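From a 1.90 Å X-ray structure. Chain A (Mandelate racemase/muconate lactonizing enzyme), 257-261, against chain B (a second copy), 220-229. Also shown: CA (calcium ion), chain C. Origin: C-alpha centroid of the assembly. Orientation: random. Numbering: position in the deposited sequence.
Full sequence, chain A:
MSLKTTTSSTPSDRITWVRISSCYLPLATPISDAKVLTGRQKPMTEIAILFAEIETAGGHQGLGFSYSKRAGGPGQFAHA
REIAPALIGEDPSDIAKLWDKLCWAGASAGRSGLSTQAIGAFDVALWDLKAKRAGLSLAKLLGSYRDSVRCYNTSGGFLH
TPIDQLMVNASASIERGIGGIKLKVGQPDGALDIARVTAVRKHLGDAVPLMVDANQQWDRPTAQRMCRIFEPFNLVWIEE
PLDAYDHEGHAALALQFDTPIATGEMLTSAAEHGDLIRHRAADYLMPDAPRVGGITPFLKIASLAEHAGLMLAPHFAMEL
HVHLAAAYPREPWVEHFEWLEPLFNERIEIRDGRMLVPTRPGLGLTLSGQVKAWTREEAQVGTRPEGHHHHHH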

# COMPACT_ATOMS: atom_id res chain seq x y z
N PHE A 257 -8.85 -5.38 -20.32
CA PHE A 257 -8.87 -6.11 -21.58
C PHE A 257 -7.77 -7.12 -21.89
O PHE A 257 -6.63 -6.99 -21.44
CB PHE A 257 -8.97 -5.08 -22.71
CG PHE A 257 -10.19 -4.20 -22.61
CD1 PHE A 257 -11.45 -4.70 -22.93
CD2 PHE A 257 -10.07 -2.88 -22.18
CE1 PHE A 257 -12.58 -3.89 -22.82
CE2 PHE A 257 -11.20 -2.07 -22.07
CZ PHE A 257 -12.46 -2.58 -22.39
N ASP A 258 -8.13 -8.13 -22.67
CA ASP A 258 -7.20 -9.17 -23.10
C ASP A 258 -6.20 -8.59 -24.09
O ASP A 258 -5.01 -8.90 -24.06
CB ASP A 258 -7.94 -10.32 -23.79
CG ASP A 258 -8.74 -11.18 -22.83
OD1 ASP A 258 -8.60 -11.01 -21.59
OD2 ASP A 258 -9.50 -12.05 -23.31
N THR A 259 -6.71 -7.75 -24.98
CA THR A 259 -5.87 -7.12 -26.01
C THR A 259 -4.78 -6.25 -25.40
O THR A 259 -5.05 -5.38 -24.57
CB THR A 259 -6.71 -6.23 -26.94
OG1 THR A 259 -7.77 -7.01 -27.52
CG2 THR A 259 -5.83 -5.67 -28.07
N PRO A 260 -3.52 -6.48 -25.81
CA PRO A 260 -2.41 -5.69 -25.28
C PRO A 260 -2.57 -4.21 -25.62
O PRO A 260 -3.08 -3.85 -26.68
CB PRO A 260 -1.20 -6.29 -25.98
CG PRO A 260 -1.59 -7.74 -26.12
CD PRO A 260 -3.03 -7.64 -26.57
N ILE A 261 -2.15 -3.37 -24.69
CA ILE A 261 -2.17 -1.93 -24.86
C ILE A 261 -0.72 -1.54 -25.09
O ILE A 261 0.17 -1.98 -24.37
CB ILE A 261 -2.69 -1.22 -23.60
CG1 ILE A 261 -4.12 -1.67 -23.32
CG2 ILE A 261 -2.60 0.31 -23.78
CD1 ILE A 261 -5.08 -1.45 -24.48
N ARG B 220 2.86 -13.29 -22.39
CA ARG B 220 1.66 -12.76 -21.75
C ARG B 220 0.45 -12.62 -22.68
O ARG B 220 -0.64 -13.06 -22.34
CB ARG B 220 1.95 -11.43 -21.07
CG ARG B 220 2.76 -11.58 -19.80
CD ARG B 220 2.90 -10.26 -19.10
NE ARG B 220 3.73 -10.35 -17.91
CZ ARG B 220 4.08 -9.30 -17.18
NH1 ARG B 220 3.67 -8.09 -17.52
NH2 ARG B 220 4.87 -9.46 -16.12
N PRO B 221 0.64 -12.01 -23.86
CA PRO B 221 -0.49 -11.86 -24.79
C PRO B 221 -1.11 -13.20 -25.21
O PRO B 221 -2.32 -13.37 -25.19
CB PRO B 221 0.14 -11.12 -25.97
CG PRO B 221 1.18 -10.27 -25.31
CD PRO B 221 1.80 -11.24 -24.33
N THR B 222 -0.26 -14.15 -25.57
CA THR B 222 -0.75 -15.46 -26.00
C THR B 222 -1.45 -16.20 -24.86
O THR B 222 -2.53 -16.76 -25.04
CB THR B 222 0.39 -16.33 -26.57
OG1 THR B 222 1.03 -15.63 -27.65
CG2 THR B 222 -0.15 -17.65 -27.10
N ALA B 223 -0.84 -16.18 -23.67
CA ALA B 223 -1.43 -16.85 -22.52
C ALA B 223 -2.81 -16.27 -22.25
O ALA B 223 -3.75 -17.00 -21.92
CB ALA B 223 -0.54 -16.68 -21.29
N GLN B 224 -2.92 -14.95 -22.38
CA GLN B 224 -4.19 -14.26 -22.14
C GLN B 224 -5.29 -14.80 -23.06
O GLN B 224 -6.39 -15.11 -22.60
CB GLN B 224 -4.01 -12.76 -22.39
CG GLN B 224 -5.17 -11.90 -21.93
CD GLN B 224 -5.25 -11.80 -20.42
OE1 GLN B 224 -4.24 -11.87 -19.73
NE2 GLN B 224 -6.46 -11.62 -19.90
N ARG B 225 -4.98 -14.93 -24.34
CA ARG B 225 -5.94 -15.42 -25.33
C ARG B 225 -6.28 -16.90 -25.15
O ARG B 225 -7.44 -17.29 -25.28
CB ARG B 225 -5.42 -15.17 -26.75
CG ARG B 225 -5.83 -13.82 -27.36
CD ARG B 225 -5.30 -12.64 -26.58
NE ARG B 225 -5.82 -11.37 -27.09
CZ ARG B 225 -5.26 -10.66 -28.07
NH1 ARG B 225 -4.14 -11.07 -28.64
NH2 ARG B 225 -5.84 -9.53 -28.48
N MSE B 226 -5.27 -17.72 -24.87
CA MSE B 226 -5.50 -19.15 -24.69
C MSE B 226 -6.31 -19.45 -23.43
O MSE B 226 -7.18 -20.32 -23.44
CB MSE B 226 -4.17 -19.91 -24.63
CG MSE B 226 -3.42 -19.93 -25.96
SE MSE B 226 -4.49 -20.68 -27.40
CE MSE B 226 -4.08 -22.55 -27.14
N CYS B 227 -6.02 -18.74 -22.34
CA CYS B 227 -6.78 -18.96 -21.11
C CYS B 227 -8.24 -18.60 -21.35
O CYS B 227 -9.15 -19.29 -20.89
CB CYS B 227 -6.21 -18.13 -19.96
SG CYS B 227 -4.63 -18.73 -19.31
N ARG B 228 -8.45 -17.51 -22.09
CA ARG B 228 -9.80 -17.06 -22.42
C ARG B 228 -10.58 -18.17 -23.11
O ARG B 228 -11.71 -18.48 -22.75
CB ARG B 228 -9.73 -15.83 -23.34
CG ARG B 228 -11.09 -15.26 -23.74
CD ARG B 228 -11.86 -14.74 -22.54
NE ARG B 228 -11.18 -13.61 -21.91
CZ ARG B 228 -11.51 -13.12 -20.72
NH1 ARG B 228 -12.52 -13.65 -20.03
NH2 ARG B 228 -10.83 -12.09 -20.21
N ILE B 229 -9.95 -18.77 -24.12
CA ILE B 229 -10.57 -19.84 -24.89
C ILE B 229 -10.85 -21.08 -24.03
O ILE B 229 -11.91 -21.70 -24.16
CB ILE B 229 -9.68 -20.24 -26.08
CG1 ILE B 229 -9.48 -19.04 -27.01
CG2 ILE B 229 -10.31 -21.40 -26.85
CD1 ILE B 229 -8.41 -19.23 -28.06
CA CA C . -4.65 -7.19 -20.08
O HOH W 1 -4.02 -8.83 -21.59
O HOH W 2 -4.01 -5.57 -21.81
O HOH W 3 -3.77 -8.78 -18.41
O HOH W 4 -2.44 -6.47 -19.39
O HOH W 5 -6.13 -8.32 -18.60

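A calcium ion sits beside this contact, bound directly by chain A and linked through a water to Gln B224. Phe A257 O binds the ion at 2.4 Å, and five waters join it in the coordination shell, with one further ligand from elsewhere in the structure. Water 1 donates to Asp A258 O (2.7 Å) and water 2 to Thr A259 O (3.0 Å), while water 3 makes a weak bond to Gln B224 OE1 (3.4 Å).

The protein-protein contact itself centres on Asp A258, whose CB points toward the chain B helix. Its carboxylate forms a two-pronged salt bridge with Arg B228: NE donates to OD2 of Asp A258 (2.7 Å) and NH2 to OD1 (2.8 Å, nearly linear at 177°), so the acid meets the guanidinium edge-on. Asp A258 OD1 also accepts a hydrogen bond from Gln B224 NE2 at 2.8 Å. Because Gln B224 and Arg B228 lie one helical turn apart, both can converge on the same carboxylate.

The CA-to-CB bond of Arg B225 points sideways to chain A, but the end of the side chain comes nearer. Asp A258 O and Pro A260 CD lie over one face of its guanidinium, and at the edge Arg B225 NH2 donates a weak hydrogen bond to Thr A259 OG1 (3.3 Å, 136°). Beyond it, Pro A260 CG packs against Pro B221 CB at 3.8 Å, adding an apolar contact.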